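Local coordinates for uroporphyrinogen III synthase (Thermus thermophilus, PDB 1WCW), which probably catalyses the cyclisation of hydroxymethylbilane to uroporphyrinogen III, with inversion of ring D, on the pathway to haem and related tetrapyrroles, at residues D117-S122 with G222-D227; A228-E231 with K235-Y238; K19-A24 with E243-L248. All coordinates share one frame; numbering follows the deposited sequence.

Contact 1 (D117-S122 with G222-D227)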
ATOM      1  N   ASP A 117       9.899  -5.033  -6.578  1.00 14.56           N
ATOM      2  CA  ASP A 117       9.293  -3.979  -7.388  1.00 13.82           C
ATOM      3  C   ASP A 117       7.990  -3.477  -6.778  1.00 14.44           C
ATOM      4  O   ASP A 117       7.125  -2.860  -7.481  1.00 18.82           O
ATOM      5  CB  ASP A 117       9.091  -4.437  -8.847  1.00 18.22           C
ATOM      6  CG  ASP A 117       7.954  -5.400  -9.016  1.00 23.99           C
ATOM      7  OD1 ASP A 117       7.199  -5.617  -8.035  1.00 24.12           O
ATOM      8  OD2 ASP A 117       7.777  -5.959 -10.146  1.00 36.70           O
ATOM      9  N   GLY A 118       7.820  -3.684  -5.480  1.00 14.47           N
ATOM     10  CA  GLY A 118       6.617  -3.262  -4.783  1.00 13.30           C
ATOM     11  C   GLY A 118       5.564  -4.357  -4.659  1.00 13.46           C
ATOM     12  O   GLY A 118       4.533  -4.167  -4.051  1.00 14.34           O
ATOM     13  N   THR A 119       5.799  -5.540  -5.207  1.00 13.19           N
ATOM     14  CA  THR A 119       4.836  -6.605  -5.157  1.00 13.64           C
ATOM     15  C   THR A 119       5.376  -7.849  -4.502  1.00 13.03           C
ATOM     16  O   THR A 119       6.601  -8.085  -4.564  1.00 13.27           O
ATOM     17  CB  THR A 119       4.369  -7.077  -6.585  1.00 16.26           C
ATOM     18  OG1 THR A 119       5.492  -7.664  -7.280  1.00 17.55           O
ATOM     19  CG2 THR A 119       3.865  -5.886  -7.402  1.00 18.26           C
ATOM     20  N   SER A 120       4.536  -8.649  -3.872  1.00 13.31           N
ATOM     21  CA  SER A 120       4.997  -9.894  -3.294  1.00 16.43           C
ATOM     22  C   SER A 120       5.618 -10.807  -4.340  1.00 13.59           C
ATOM     23  O   SER A 120       6.634 -11.448  -4.063  1.00 14.81           O
ATOM     24  CB  SER A 120       3.848 -10.670  -2.657  1.00 14.37           C
ATOM     25  OG  SER A 120       3.440  -9.989  -1.485  1.00 15.70           O
ATOM     26  N   LYS A 121       5.009 -10.905  -5.533  1.00 13.89           N
ATOM     27  CA  LYS A 121       5.556 -11.812  -6.514  1.00 15.97           C
ATOM     28  C   LYS A 121       6.965 -11.433  -6.922  1.00 14.66           C
ATOM     29  O   LYS A 121       7.791 -12.316  -7.209  1.00 15.29           O
ATOM     30  CB  LYS A 121       4.676 -11.903  -7.741  1.00 21.92           C
ATOM     31  CG  LYS A 121       4.349 -10.553  -8.381  1.00 33.53           C
ATOM     32  CD  LYS A 121       3.723 -10.684  -9.795  1.00 33.09           C
ATOM     33  CE  LYS A 121       3.137  -9.307 -10.260  1.00 45.87           C
ATOM     34  NZ  LYS A 121       2.775  -9.153 -11.719  1.00 46.21           N
ATOM     35  N   SER A 122       7.323 -10.161  -6.923  1.00 14.19           N
ATOM     36  CA  SER A 122       8.661  -9.758  -7.329  1.00 12.95           C
ATOM     37  C   SER A 122       9.703 -10.252  -6.340  1.00 14.96           C
ATOM     38  O   SER A 122      10.903 -10.264  -6.670  1.00 15.62           O
ATOM     39  CB  SER A 122       8.799  -8.229  -7.459  1.00 14.91           C
ATOM     40  OG  SER A 122       8.720  -7.594  -6.156  1.00 15.91           O
ATOM     41  N   GLY A 222       0.825   4.985  -9.590  1.00 14.26           N
ATOM     42  CA  GLY A 222       1.745   3.857  -9.415  1.00 15.70           C
ATOM     43  C   GLY A 222       1.336   2.638 -10.235  1.00 15.22           C
ATOM     44  O   GLY A 222       0.103   2.312 -10.380  1.00 12.46           O
ATOM     45  N   ARG A 223       2.316   1.930 -10.804  1.00 14.13           N
ATOM     46  CA  ARG A 223       2.055   0.724 -11.537  1.00 12.14           C
ATOM     47  C   ARG A 223       1.445  -0.389 -10.655  1.00  8.63           C
ATOM     48  O   ARG A 223       0.638  -1.209 -11.154  1.00 11.68           O
ATOM     49  CB  ARG A 223       3.398   0.222 -12.193  1.00 16.11           C
ATOM     50  CG  ARG A 223       3.260  -0.432 -13.533  1.00 32.80           C
ATOM     51  CD  ARG A 223       2.738   0.581 -14.541  1.00 33.12           C
ATOM     52  NE  ARG A 223       1.507   0.086 -15.156  1.00 43.00           N
ATOM     53  CZ  ARG A 223       0.891   0.677 -16.160  1.00 35.25           C
ATOM     54  NH1 ARG A 223      -0.214   0.167 -16.657  1.00 42.96           N
ATOM     55  NH2 ARG A 223       1.411   1.783 -16.688  1.00 43.06           N
ATOM     56  N   VAL A 224       1.843  -0.439  -9.412  1.00  9.13           N
ATOM     57  CA  VAL A 224       1.303  -1.471  -8.537  1.00  9.47           C
ATOM     58  C   VAL A 224      -0.194  -1.219  -8.256  1.00  8.55           C
ATOM     59  O   VAL A 224      -1.019  -2.126  -8.256  1.00  9.39           O
ATOM     60  CB  VAL A 224       2.090  -1.552  -7.185  1.00 11.62           C
ATOM     61  CG1 VAL A 224       1.450  -2.581  -6.307  1.00 12.82           C
ATOM     62  CG2 VAL A 224       3.584  -1.996  -7.472  1.00 14.42           C
ATOM     63  N   THR A 225      -0.566   0.052  -8.089  1.00  8.44           N
ATOM     64  CA  THR A 225      -1.993   0.423  -7.937  1.00  9.03           C
ATOM     65  C   THR A 225      -2.737   0.091  -9.255  1.00  8.32           C
ATOM     66  O   THR A 225      -3.850  -0.508  -9.177  1.00  7.98           O
ATOM     67  CB  THR A 225      -2.076   1.907  -7.699  1.00  7.74           C
ATOM     68  OG1 THR A 225      -1.359   2.204  -6.498  1.00 10.32           O
ATOM     69  CG2 THR A 225      -3.593   2.337  -7.435  1.00  9.80           C
ATOM     70  N   ALA A 226      -2.180   0.355 -10.434  1.00  8.22           N
ATOM     71  CA  ALA A 226      -2.845   0.032 -11.643  1.00  8.73           C
ATOM     72  C   ALA A 226      -3.008  -1.457 -11.775  1.00  8.96           C
ATOM     73  O   ALA A 226      -4.067  -1.923 -12.248  1.00  9.81           O
ATOM     74  CB  ALA A 226      -2.003   0.557 -12.821  1.00 12.46           C
ATOM     75  N   ASP A 227      -2.016  -2.260 -11.387  1.00  9.22           N
ATOM     76  CA  ASP A 227      -2.133  -3.693 -11.490  1.00  9.75           C
ATOM     77  C   ASP A 227      -3.170  -4.220 -10.545  1.00  8.16           C
ATOM     78  O   ASP A 227      -3.845  -5.198 -10.893  1.00  9.20           O
ATOM     79  CB  ASP A 227      -0.748  -4.386 -11.305  1.00 12.52           C
ATOM     80  CG  ASP A 227       0.174  -4.223 -12.532  1.00 22.00           C
ATOM     81  OD1 ASP A 227       1.405  -4.394 -12.390  1.00 32.39           O
ATOM     82  OD2 ASP A 227      -0.320  -3.953 -13.645  1.00 24.76           O
TER
HETATM   83  O   HOH W   1       2.038  -7.611 -13.505  1.00 45.32           O
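Val-224, in the first turn of helix 223-231, meets the loop 117-122 with both of its methyls. CG2 lies 3.6 Å from the carbonyl O of Asp-117, while CG1, anti to the backbone N (chi1 177°), faces Gly-118 O at 4.1 Å. The side chains of Val-224 and Thr-119 meet at a slant, CG2 to CG2 at 3.9 Å. Gly-118 suits the turn twice over: its phi of 95° is easy for glycine, and with no side chain it lets the loop come close to the valine. The hydroxyl of Thr-119 is bonded within its own loop, which probably holds the rotamer that turns CG2 to the helix. OG1 donates to Asp-117 OD1 at 2.8 Å, on the syn side of the carboxylate, and accepts from Ser-122 N as the N-cap of the short helix that follows. One turn on, Asp-227 OD1 stands 5.0 Å from Lys-121 NZ, with at most a doubtful water link between them. The loop follows edge strand 114-115 of the mixed sheet, and the helix belongs to the parallel sheet. A valine resting on two carbonyl oxygens and one threonine methyl, without direct polar bonds, suggests a light closure between domains, consistent with the interdomain flexibility known in this family.

Contact 2 (A228-E231 with K235-Y238)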
ATOM      1  N   ALA A 228      -3.416  -3.610  -9.398  1.00  7.82           N
ATOM      2  CA  ALA A 228      -4.462  -4.045  -8.531  1.00  8.81           C
ATOM      3  C   ALA A 228      -5.831  -3.849  -9.210  1.00  7.86           C
ATOM      4  O   ALA A 228      -6.711  -4.726  -9.083  1.00  9.40           O
ATOM      5  CB  ALA A 228      -4.403  -3.303  -7.207  1.00  9.08           C
ATOM      6  N   LEU A 229      -6.032  -2.724  -9.863  1.00  7.83           N
ATOM      7  CA  LEU A 229      -7.272  -2.541 -10.605  1.00  6.51           C
ATOM      8  C   LEU A 229      -7.445  -3.594 -11.660  1.00  7.63           C
ATOM      9  O   LEU A 229      -8.543  -4.179 -11.857  1.00  7.70           O
ATOM     10  CB  LEU A 229      -7.265  -1.133 -11.222  1.00  8.00           C
ATOM     11  CG  LEU A 229      -7.619  -0.034 -10.204  1.00  7.92           C
ATOM     12  CD1 LEU A 229      -7.207   1.315 -10.738  1.00  9.69           C
ATOM     13  CD2 LEU A 229      -9.145  -0.002  -9.906  1.00  8.62           C
ATOM     14  N   ARG A 230      -6.358  -3.853 -12.401  1.00  8.77           N
ATOM     15  CA  ARG A 230      -6.453  -4.832 -13.500  1.00  9.14           C
ATOM     16  C   ARG A 230      -6.792  -6.221 -12.977  1.00 10.32           C
ATOM     17  O   ARG A 230      -7.547  -6.948 -13.643  1.00 11.60           O
ATOM     18  CB  ARG A 230      -5.132  -4.869 -14.310  1.00 10.61           C
ATOM     19  CG  ARG A 230      -4.888  -3.579 -15.121  1.00 11.70           C
ATOM     20  CD  ARG A 230      -3.422  -3.431 -15.576  1.00 17.40           C
ATOM     21  NE  ARG A 230      -2.800  -4.579 -16.181  1.00 24.54           N
ATOM     22  CZ  ARG A 230      -2.543  -4.703 -17.490  1.00 30.99           C
ATOM     23  NH1 ARG A 230      -1.924  -5.786 -17.956  1.00 36.19           N
ATOM     24  NH2 ARG A 230      -2.936  -3.771 -18.333  1.00 23.63           N
ATOM     25  N   GLU A 231      -6.302  -6.600 -11.825  1.00 10.52           N
ATOM     26  CA  GLU A 231      -6.607  -7.929 -11.253  1.00 14.47           C
ATOM     27  C   GLU A 231      -8.093  -8.017 -10.910  1.00 14.70           C
ATOM     28  O   GLU A 231      -8.627  -9.140 -10.837  1.00 19.74           O
ATOM     29  CB  GLU A 231      -5.779  -8.164 -10.000  1.00 17.49           C
ATOM     30  CG  GLU A 231      -4.249  -8.231 -10.189  1.00 29.57           C
ATOM     31  CD  GLU A 231      -3.546  -8.313  -8.829  1.00 39.18           C
ATOM     32  OE1 GLU A 231      -3.943  -9.180  -8.012  1.00 44.97           O
ATOM     33  OE2 GLU A 231      -2.616  -7.505  -8.551  1.00 45.84           O
ATOM     34  N   LYS A 235      -9.614  -1.602 -16.128  1.00  8.32           N
ATOM     35  CA  LYS A 235      -8.447  -1.012 -16.724  1.00  9.62           C
ATOM     36  C   LYS A 235      -8.385   0.492 -16.388  1.00  7.96           C
ATOM     37  O   LYS A 235      -9.312   1.244 -16.741  1.00  9.79           O
ATOM     38  CB  LYS A 235      -8.541  -1.166 -18.270  1.00 11.59           C
ATOM     39  CG  LYS A 235      -7.338  -0.589 -19.004  1.00 12.44           C
ATOM     40  CD  LYS A 235      -7.601  -0.617 -20.502  1.00 16.92           C
ATOM     41  CE  LYS A 235      -6.585   0.145 -21.282  1.00 20.45           C
ATOM     42  NZ  LYS A 235      -6.793   1.603 -21.123  1.00 23.22           N
ATOM     43  N   PRO A 236      -7.341   0.979 -15.727  1.00  8.42           N
ATOM     44  CA  PRO A 236      -7.271   2.418 -15.406  1.00 10.30           C
ATOM     45  C   PRO A 236      -7.306   3.239 -16.660  1.00  8.56           C
ATOM     46  O   PRO A 236      -6.680   2.855 -17.698  1.00 10.92           O
ATOM     47  CB  PRO A 236      -5.942   2.608 -14.742  1.00 13.89           C
ATOM     48  CG  PRO A 236      -5.479   1.240 -14.383  1.00 14.41           C
ATOM     49  CD  PRO A 236      -6.173   0.241 -15.251  1.00 11.11           C
ATOM     50  N   PHE A 237      -7.972   4.378 -16.617  1.00  9.16           N
ATOM     51  CA  PHE A 237      -8.000   5.261 -17.749  1.00 10.51           C
ATOM     52  C   PHE A 237      -6.631   5.943 -17.804  1.00  9.74           C
ATOM     53  O   PHE A 237      -6.120   6.273 -18.906  1.00 11.32           O
ATOM     54  CB  PHE A 237      -9.097   6.344 -17.531  1.00 11.09           C
ATOM     55  CG  PHE A 237      -9.158   7.372 -18.626  1.00 11.30           C
ATOM     56  CD1 PHE A 237      -9.755   7.051 -19.833  1.00 11.76           C
ATOM     57  CD2 PHE A 237      -8.604   8.638 -18.427  1.00 12.80           C
ATOM     58  CE1 PHE A 237      -9.807   7.995 -20.862  1.00 17.33           C
ATOM     59  CE2 PHE A 237      -8.640   9.604 -19.456  1.00 17.17           C
ATOM     60  CZ  PHE A 237      -9.250   9.260 -20.667  1.00 15.84           C
ATOM     61  N   TYR A 238      -6.026   6.312 -16.698  1.00 10.31           N
ATOM     62  CA  TYR A 238      -4.737   7.012 -16.659  1.00  9.57           C
ATOM     63  C   TYR A 238      -3.923   6.511 -15.475  1.00 11.00           C
ATOM     64  O   TYR A 238      -4.443   6.312 -14.359  1.00 10.26           O
ATOM     65  CB  TYR A 238      -5.009   8.495 -16.517  1.00 10.85           C
ATOM     66  CG  TYR A 238      -3.807   9.363 -16.425  1.00 12.75           C
ATOM     67  CD1 TYR A 238      -3.075   9.721 -17.556  1.00 17.19           C
ATOM     68  CD2 TYR A 238      -3.321   9.732 -15.197  1.00 18.13           C
ATOM     69  CE1 TYR A 238      -1.806  10.431 -17.385  1.00 16.48           C
ATOM     70  CE2 TYR A 238      -2.125  10.414 -15.033  1.00 22.08           C
ATOM     71  CZ  TYR A 238      -1.387  10.736 -16.129  1.00 16.21           C
ATOM     72  OH  TYR A 238      -0.178  11.357 -15.814  1.00 23.04           O
TER
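Leu-229 lays its CD1 methyl against the ring of Pro-236, 4.0 Å from CG, and the two side chains run past each other in opposite directions. The leucine reaches this place from the helix with CG anti to the carbonyl carbon (chi1 -79°), and a branched aliphatic group suits it, since the same side chain also packs on Ala-218 of strand 217-221 and Val-195 of helix 192-201. Pro-236 is equally apt. Its ring presents CG and CD to the helix as a compact apolar surface, and its nitrogen carries no hydrogen that would need a partner in this buried spot.

The neighbouring Arg-230 uses only the aliphatic base of its chain. CG lies 4.0 Å from Pro-236 CD, the arginine crossing the proline ring at about a right angle. A bend at chi3 (47°) then turns the outer chain, and NE makes a long, weak ion pair with Asp-227, so the CG methylene serves the packing while the charged group remains at the exposed side. The backbones come closest at Arg-230 and Lys-235, whose CA atoms are 5.4 Å apart; the CB of Lys-235 points away from the helix.

Beyond the proline the chain joins the sheet, with backbone hydrogen bonds between Phe-237 and Ala-218 and between Tyr-238 and Ala-220. Leu-229 and Pro-236 thus close the return from helix to strand in a beta-alpha-beta crossover, made of strand 217-221, helix 223-231 and the parallel edge strand 238-240, the repeating unit of a flavodoxin-like domain.

Contact 3 (K19-A24 with E243-L248); sequences KEAFKA and ERLGSL
Leu-245 has the most surface buried here, and one methyl does nearly all the touching. Its CD1 lies 4.0 Å from both Phe-22 N and Phe-22 CA and 4.1 Å from Phe-22 CB, so the leucine tip rests on the backbone and first carbon of the phenylalanine, not on its ring. CG sits beside the leucine's own backbone N (chi1 -74°) and chi2 is extended (176°), which carries CD1 out across the gap to helix 19-28. The CA atoms of Phe-22 and Leu-245, 6.5 Å apart, are the nearest such pair between the two segments.

Phe-22 can receive the methyl in this way because its ring is turned elsewhere. With CG anti to the backbone N (chi1 172°), the ring drops toward the sheet, stacks with Tyr-13 and packs on Val-11, Pro-33 and Leu-35. A large aromatic suits this buried position: it fills the layer between helix and sheet while its CB faces Leu-245.

Ala-21 completes the contact at the exposed border, its CB 4.4 Å from Leu-245 CD1. The small methyl adds apolar cover without holding the helices apart.

Leu-245 opens the first turn of helix 245-260, just after the N-cap residue Arg-244, whose O accepts from Leu-248 N. Before it, Glu-243 O accepts from Arg-18 NH2, a polar link close to the start of helix 19-28. One turn on, Leu-248 packs on Leu-219 and Val-221 of the sheet. The first and last helices of the domain thus meet beside the parallel sheet of strand order 2-1-3-4-5, the three-layered alpha-beta architecture of a flavodoxin-like fold.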
ATOM      1  N   LYS A  19      -5.447  14.083   1.649  1.00 21.23           N
ATOM      2  CA  LYS A  19      -6.759  14.632   1.248  1.00 17.10           C
ATOM      3  C   LYS A  19      -6.765  16.119   1.043  1.00 18.91           C
ATOM      4  O   LYS A  19      -7.419  16.632   0.130  1.00 19.01           O
ATOM      5  CB  LYS A  19      -7.792  14.415   2.370  1.00 26.70           C
ATOM      6  CG  LYS A  19      -8.131  13.019   2.604  1.00 23.79           C
ATOM      7  CD  LYS A  19      -9.125  12.899   3.747  1.00 23.27           C
ATOM      8  CE  LYS A  19      -9.399  11.435   4.114  1.00 32.97           C
ATOM      9  NZ  LYS A  19     -10.414  11.333   5.210  1.00 40.29           N
ATOM     10  N   GLU A  20      -6.177  16.856   1.955  1.00 18.78           N
ATOM     11  CA  GLU A  20      -6.165  18.301   1.878  1.00 22.04           C
ATOM     12  C   GLU A  20      -5.387  18.794   0.649  1.00 20.63           C
ATOM     13  O   GLU A  20      -5.786  19.762  -0.043  1.00 20.12           O
ATOM     14  CB  GLU A  20      -5.540  18.850   3.175  1.00 25.25           C
ATOM     15  CG  GLU A  20      -5.770  20.311   3.524  1.00 41.51           C
ATOM     16  CD  GLU A  20      -5.282  20.679   4.983  1.00 44.14           C
ATOM     17  OE1 GLU A  20      -4.052  20.611   5.288  1.00 42.98           O
ATOM     18  OE2 GLU A  20      -6.138  21.045   5.829  1.00 48.54           O
ATOM     19  N   ALA A  21      -4.287  18.118   0.359  1.00 20.77           N
ATOM     20  CA  ALA A  21      -3.502  18.532  -0.786  1.00 20.08           C
ATOM     21  C   ALA A  21      -4.306  18.206  -2.037  1.00 16.29           C
ATOM     22  O   ALA A  21      -4.314  18.986  -2.987  1.00 16.08           O
ATOM     23  CB  ALA A  21      -2.125  17.814  -0.832  1.00 18.15           C
ATOM     24  N   PHE A  22      -4.950  17.026  -2.042  1.00 14.17           N
ATOM     25  CA  PHE A  22      -5.749  16.637  -3.199  1.00 11.96           C
ATOM     26  C   PHE A  22      -6.816  17.694  -3.477  1.00 12.21           C
ATOM     27  O   PHE A  22      -7.004  18.149  -4.612  1.00 12.01           O
ATOM     28  CB  PHE A  22      -6.426  15.264  -3.027  1.00 13.10           C
ATOM     29  CG  PHE A  22      -7.386  14.937  -4.124  1.00 11.52           C
ATOM     30  CD1 PHE A  22      -6.942  14.452  -5.333  1.00 16.31           C
ATOM     31  CD2 PHE A  22      -8.769  15.160  -3.946  1.00 12.98           C
ATOM     32  CE1 PHE A  22      -7.919  14.177  -6.369  1.00 16.76           C
ATOM     33  CE2 PHE A  22      -9.679  14.900  -4.947  1.00 17.71           C
ATOM     34  CZ  PHE A  22      -9.244  14.412  -6.114  1.00 18.18           C
ATOM     35  N   LYS A  23      -7.554  18.112  -2.438  1.00 12.02           N
ATOM     36  CA  LYS A  23      -8.619  19.048  -2.608  1.00 12.00           C
ATOM     37  C   LYS A  23      -8.125  20.369  -3.143  1.00 12.89           C
ATOM     38  O   LYS A  23      -8.723  20.929  -4.049  1.00 13.44           O
ATOM     39  CB  LYS A  23      -9.333  19.253  -1.230  1.00 14.23           C
ATOM     40  CG  LYS A  23     -10.423  20.303  -1.268  1.00 15.90           C
ATOM     41  CD  LYS A  23     -11.084  20.455   0.118  1.00 17.72           C
ATOM     42  CE  LYS A  23     -12.135  21.588   0.052  1.00 25.02           C
ATOM     43  NZ  LYS A  23     -11.595  22.968   0.010  1.00 32.05           N
ATOM     44  N   ALA A  24      -7.066  20.881  -2.543  1.00 15.85           N
ATOM     45  CA  ALA A  24      -6.520  22.159  -2.962  1.00 15.59           C
ATOM     46  C   ALA A  24      -6.053  22.162  -4.407  1.00 17.91           C
ATOM     47  O   ALA A  24      -6.372  23.078  -5.156  1.00 17.96           O
ATOM     48  CB  ALA A  24      -5.366  22.567  -2.036  1.00 21.05           C
ATOM     49  N   GLU A 243       4.028   9.889  -8.333  1.00 31.01           N
ATOM     50  CA  GLU A 243       3.712  10.104  -6.927  1.00 33.89           C
ATOM     51  C   GLU A 243       3.378  11.603  -6.600  1.00 32.82           C
ATOM     52  O   GLU A 243       3.189  11.944  -5.414  1.00 36.81           O
ATOM     53  CB  GLU A 243       4.871   9.610  -6.035  1.00 40.14           C
ATOM     54  CG  GLU A 243       5.242   8.125  -6.228  1.00 44.02           C
ATOM     55  CD  GLU A 243       6.306   7.628  -5.227  1.00 50.08           C
ATOM     56  OE1 GLU A 243       7.430   8.171  -5.216  1.00 53.32           O
ATOM     57  OE2 GLU A 243       6.032   6.680  -4.447  1.00 52.30           O
ATOM     58  N   ARG A 244       3.302  12.504  -7.599  1.00 24.04           N
ATOM     59  CA  ARG A 244       2.930  13.906  -7.318  1.00 23.15           C
ATOM     60  C   ARG A 244       1.439  14.058  -7.676  1.00 26.79           C
ATOM     61  O   ARG A 244       1.070  13.675  -8.793  1.00 22.44           O
ATOM     62  CB  ARG A 244       3.752  14.879  -8.168  1.00 22.91           C
ATOM     63  CG  ARG A 244       5.261  14.793  -7.865  1.00 30.08           C
ATOM     64  CD  ARG A 244       5.967  16.074  -8.338  1.00 34.79           C
ATOM     65  NE  ARG A 244       5.925  16.172  -9.801  1.00 28.15           N
ATOM     66  CZ  ARG A 244       6.598  15.370 -10.614  1.00 26.23           C
ATOM     67  NH1 ARG A 244       6.479  15.521 -11.913  1.00 26.81           N
ATOM     68  NH2 ARG A 244       7.400  14.443 -10.114  1.00 34.74           N
ATOM     69  N   LEU A 245       0.603  14.565  -6.765  1.00 27.36           N
ATOM     70  CA  LEU A 245      -0.836  14.695  -7.040  1.00 25.07           C
ATOM     71  C   LEU A 245      -1.111  15.722  -8.158  1.00 21.39           C
ATOM     72  O   LEU A 245      -2.108  15.638  -8.912  1.00 19.79           O
ATOM     73  CB  LEU A 245      -1.612  15.066  -5.740  1.00 24.67           C
ATOM     74  CG  LEU A 245      -1.754  13.884  -4.764  1.00 25.39           C
ATOM     75  CD1 LEU A 245      -2.426  14.358  -3.525  1.00 25.65           C
ATOM     76  CD2 LEU A 245      -2.547  12.731  -5.387  1.00 27.36           C
ATOM     77  N   GLY A 246      -0.168  16.617  -8.349  1.00 25.45           N
ATOM     78  CA  GLY A 246      -0.306  17.612  -9.387  1.00 22.78           C
ATOM     79  C   GLY A 246      -0.102  16.910 -10.717  1.00 21.79           C
ATOM     80  O   GLY A 246      -0.781  17.295 -11.695  1.00 21.50           O
ATOM     81  N   SER A 247       0.790  15.922 -10.767  1.00 20.76           N
ATOM     82  CA  SER A 247       1.055  15.221 -12.008  1.00 18.96           C
ATOM     83  C   SER A 247      -0.152  14.336 -12.410  1.00 19.71           C
ATOM     84  O   SER A 247      -0.547  14.223 -13.590  1.00 15.73           O
ATOM     85  CB  SER A 247       2.334  14.368 -11.877  1.00 21.56           C
ATOM     86  OG  SER A 247       2.572  13.587 -13.027  1.00 23.38           O
ATOM     87  N   LEU A 248      -0.698  13.664 -11.405  1.00 18.96           N
ATOM     88  CA  LEU A 248      -1.817  12.785 -11.613  1.00 15.96           C
ATOM     89  C   LEU A 248      -2.977  13.544 -12.225  1.00 14.53           C
ATOM     90  O   LEU A 248      -3.551  13.168 -13.277  1.00 12.87           O
ATOM     91  CB  LEU A 248      -2.228  12.285 -10.257  1.00 18.81           C
ATOM     92  CG  LEU A 248      -3.586  11.595 -10.234  1.00 26.74           C
ATOM     93  CD1 LEU A 248      -3.440  10.355 -11.082  1.00 17.86           C
ATOM     94  CD2 LEU A 248      -3.968  11.255  -8.784  1.00 25.45           C
TER

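Contacts 1 and 2 follow each other along the chain and share helix 223-231; their centres are about 12 Å apart, and Ala-226 CB packs on Pro-236 CG at 3.9 Å. Contact 3 joins residues much nearer the chain ends and so spans both others. Its centre lies about 19 Å from the centre of contact 2, which it meets where Tyr-238 CE2 comes 3.6 Å from Leu-248 O, and about 21 Å from that of contact 1. Contacts 2 and 3 pack together parts of the parallel-sheet domain, built from both ends of the chain, whereas contact 1 reaches the mixed-sheet domain of the middle part, across the interdomain cleft that in this family probably holds the active site.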